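Local coordinates for Protease/Reverse transcriptase/ribonuclease H (Eastern chimpanzee simian foamy virus, PDB 7KSF), which combines an aspartic protease with a reverse transcriptase and RNase H, probably serving viral maturation and the copying of foamy-virus RNA into DNA, at residues Lys219-Thr224 / Phe284-Ala289. The protein carries 1 engineered substitution. Sequence-based numbering, arbitrary orientation.
Sequences KTIPLT and FLNSPA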
ATOM      1  N   LYS A 219     -24.184   9.992  10.815  1.00 95.09           N
ATOM      2  CA  LYS A 219     -25.398  10.634  10.322  1.00 88.05           C
ATOM      3  C   LYS A 219     -25.916  11.688  11.295  1.00 87.96           C
ATOM      4  O   LYS A 219     -26.630  12.607  10.877  1.00101.33           O
ATOM      5  CB  LYS A 219     -26.483   9.587  10.061  1.00 86.64           C
ATOM      6  CG  LYS A 219     -27.160   9.082  11.326  1.00 86.28           C
ATOM      7  CD  LYS A 219     -28.154   7.971  11.028  1.00 85.86           C
ATOM      8  CE  LYS A 219     -28.827   7.486  12.304  1.00 85.89           C
ATOM      9  NZ  LYS A 219     -29.742   6.340  12.049  1.00 86.38           N
ATOM     10  N   THR A 220     -25.567  11.570  12.577  1.00 88.26           N
ATOM     11  CA  THR A 220     -25.985  12.546  13.576  1.00 89.35           C
ATOM     12  C   THR A 220     -25.053  13.749  13.597  1.00 90.56           C
ATOM     13  O   THR A 220     -25.505  14.898  13.539  1.00 92.04           O
ATOM     14  CB  THR A 220     -26.031  11.889  14.956  1.00 89.48           C
ATOM     15  OG1 THR A 220     -27.162  11.013  15.038  1.00 90.05           O
ATOM     16  CG2 THR A 220     -26.122  12.944  16.048  1.00 91.50           C
ATOM     17  N   ILE A 221     -23.748  13.474  13.690  1.00 90.54           N
ATOM     18  CA  ILE A 221     -22.711  14.548  13.735  1.00 92.76           C
ATOM     19  C   ILE A 221     -22.668  15.258  12.374  1.00 96.67           C
ATOM     20  O   ILE A 221     -22.425  14.575  11.361  1.00 98.43           O
ATOM     21  CB  ILE A 221     -21.335  13.966  14.117  1.00 90.99           C
ATOM     22  CG1 ILE A 221     -21.183  13.816  15.633  1.00 89.10           C
ATOM     23  CG2 ILE A 221     -20.211  14.797  13.515  1.00 92.19           C
ATOM     24  CD1 ILE A 221     -22.188  12.880  16.259  1.00 87.46           C
ATOM     25  N   PRO A 222     -22.894  16.590  12.312  1.00104.28           N
ATOM     26  CA  PRO A 222     -22.859  17.325  11.045  1.00116.24           C
ATOM     27  C   PRO A 222     -21.415  17.658  10.641  1.00112.08           C
ATOM     28  O   PRO A 222     -20.560  17.688  11.509  1.00106.00           O
ATOM     29  CB  PRO A 222     -23.618  18.613  11.390  1.00119.42           C
ATOM     30  CG  PRO A 222     -23.296  18.843  12.849  1.00101.75           C
ATOM     31  CD  PRO A 222     -23.202  17.458  13.452  1.00 98.41           C
ATOM     32  N   LEU A 223     -21.185  17.897   9.347  1.00127.22           N
ATOM     33  CA  LEU A 223     -19.828  18.229   8.835  1.00120.74           C
ATOM     34  C   LEU A 223     -19.501  19.687   9.178  1.00145.53           C
ATOM     35  O   LEU A 223     -19.757  20.564   8.329  1.00167.68           O
ATOM     36  CB  LEU A 223     -19.795  17.997   7.320  1.00131.28           C
ATOM     37  CG  LEU A 223     -19.358  16.600   6.880  1.00115.20           C
ATOM     38  CD1 LEU A 223     -18.959  16.597   5.413  1.00117.14           C
ATOM     39  CD2 LEU A 223     -18.216  16.093   7.745  1.00112.04           C
ATOM     40  N   THR A 224     -18.961  19.921  10.378  1.00131.50           N
ATOM     41  CA  THR A 224     -18.601  21.294  10.827  1.00140.67           C
ATOM     42  C   THR A 224     -17.128  21.325  11.246  1.00133.48           C
ATOM     43  O   THR A 224     -16.863  21.434  12.460  1.00129.48           O
ATOM     44  CB  THR A 224     -19.521  21.763  11.963  1.00143.62           C
ATOM     45  OG1 THR A 224     -19.038  21.198  13.183  1.00124.08           O
ATOM     46  CG2 THR A 224     -20.966  21.368  11.753  1.00139.08           C
ATOM     47  N   PHE A 284     -14.885   7.164  12.761  1.00 79.26           N
ATOM     48  CA  PHE A 284     -15.692   8.305  13.164  1.00 77.24           C
ATOM     49  C   PHE A 284     -15.740   9.342  12.043  1.00 83.16           C
ATOM     50  O   PHE A 284     -14.913   9.342  11.127  1.00 82.54           O
ATOM     51  CB  PHE A 284     -15.134   8.926  14.449  1.00 76.54           C
ATOM     52  CG  PHE A 284     -15.941  10.080  14.977  1.00 81.55           C
ATOM     53  CD1 PHE A 284     -15.485  11.383  14.840  1.00 78.95           C
ATOM     54  CD2 PHE A 284     -17.155   9.866  15.605  1.00 84.46           C
ATOM     55  CE1 PHE A 284     -16.226  12.446  15.322  1.00 80.65           C
ATOM     56  CE2 PHE A 284     -17.900  10.925  16.092  1.00100.09           C
ATOM     57  CZ  PHE A 284     -17.434  12.218  15.951  1.00 95.62           C
ATOM     58  N   LEU A 285     -16.728  10.236  12.126  1.00 83.10           N
ATOM     59  CA  LEU A 285     -16.975  11.175  11.039  1.00 83.22           C
ATOM     60  C   LEU A 285     -15.866  12.220  10.933  1.00 82.47           C
ATOM     61  O   LEU A 285     -15.339  12.468   9.845  1.00 82.51           O
ATOM     62  CB  LEU A 285     -18.334  11.850  11.227  1.00 87.24           C
ATOM     63  CG  LEU A 285     -18.823  12.702  10.057  1.00100.66           C
ATOM     64  CD1 LEU A 285     -18.876  11.880   8.776  1.00107.94           C
ATOM     65  CD2 LEU A 285     -20.180  13.315  10.358  1.00103.31           C
ATOM     66  N   ASN A 286     -15.503  12.842  12.054  1.00 82.21           N
ATOM     67  CA  ASN A 286     -14.569  13.960  12.052  1.00 81.77           C
ATOM     68  C   ASN A 286     -13.152  13.579  12.467  1.00 85.84           C
ATOM     69  O   ASN A 286     -12.279  14.452  12.495  1.00 77.99           O
ATOM     70  CB  ASN A 286     -15.079  15.073  12.968  1.00110.24           C
ATOM     71  CG  ASN A 286     -16.300  15.768  12.413  1.00106.57           C
ATOM     72  OD1 ASN A 286     -16.589  15.676  11.221  1.00123.05           O
ATOM     73  ND2 ASN A 286     -17.026  16.470  13.275  1.00 92.27           N
ATOM     74  N   SER A 287     -12.903  12.312  12.794  1.00 86.28           N
ATOM     75  CA  SER A 287     -11.560  11.906  13.209  1.00 75.82           C
ATOM     76  C   SER A 287     -10.507  12.138  12.132  1.00 74.92           C
ATOM     77  O   SER A 287      -9.446  12.700  12.454  1.00 74.26           O
ATOM     78  CB  SER A 287     -11.579  10.447  13.669  1.00 74.39           C
ATOM     79  OG  SER A 287     -12.212  10.317  14.928  1.00 81.08           O
ATOM     80  N   PRO A 288     -10.705  11.750  10.864  1.00 74.96           N
ATOM     81  CA  PRO A 288      -9.666  12.034   9.861  1.00 74.21           C
ATOM     82  C   PRO A 288      -9.408  13.518   9.659  1.00 74.14           C
ATOM     83  O   PRO A 288      -8.255  13.917   9.452  1.00 73.52           O
ATOM     84  CB  PRO A 288     -10.222  11.383   8.586  1.00 72.82           C
ATOM     85  CG  PRO A 288     -11.156  10.344   9.070  1.00 73.96           C
ATOM     86  CD  PRO A 288     -11.788  10.932  10.291  1.00 75.35           C
ATOM     87  N   ALA A 289     -10.452  14.351   9.718  1.00 79.79           N
ATOM     88  CA  ALA A 289     -10.274  15.784   9.504  1.00 76.80           C
ATOM     89  C   ALA A 289      -9.636  16.450  10.716  1.00 75.00           C
ATOM     90  O   ALA A 289      -8.674  17.216  10.578  1.00 75.11           O
ATOM     91  CB  ALA A 289     -11.621  16.432   9.179  1.00 96.88           C
TER
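CG2 of I221 faces L285 and N286 while CG1 turns to F284, a worked example of how a beta-branched residue can fill a joint between two loops. Its bond to CB points at the segment 284-289, and CG2, anti to the backbone N, makes the shorter of its two apolar approaches. That methyl is modelled 3.5 Å from CD2 of L285, a distance not to be read as tight packing because the position of CD2 is doubtful; the two side chains slide past each other in opposite directions. The other branch, CG1, stands beside the backbone N and comes to 4.1 Å from CZ of F284, approaching the ring obliquely while the side chains cross at about a right angle. L223 adds a second apolar touch on L285: its CD2 reaches 4.1 Å from CG, again with the side chains nearly perpendicular.

Within the reverse transcriptase region, the contact joins the loop between helices 215-218 and 231-237 to the residues leading into helix 287-299. F284 directly follows the LPQG sequence characteristic of retroviral reverse transcriptases. The earlier helix also borders the junction, with N218 touching both F284 and L285, while I151 packs against the phenylalanine from another loop. L223 sits at the centre of an inverse gamma turn, which bends the loop where its side chain meets the helix approach.

Between the two segments the polar groups meet by van der Waals contact. The ends of the N286 amide turn to different residues: ND2 is 3.6 Å from CG2 of I221, and OD1 is 3.9 Å from CD2 of L223. The bond to CB points toward the loop, and chi1 of -70° sets CG anti to the carbonyl carbon. ND2 also passes 4.1 Å from the carbonyl O of P222, too long for a hydrogen bond.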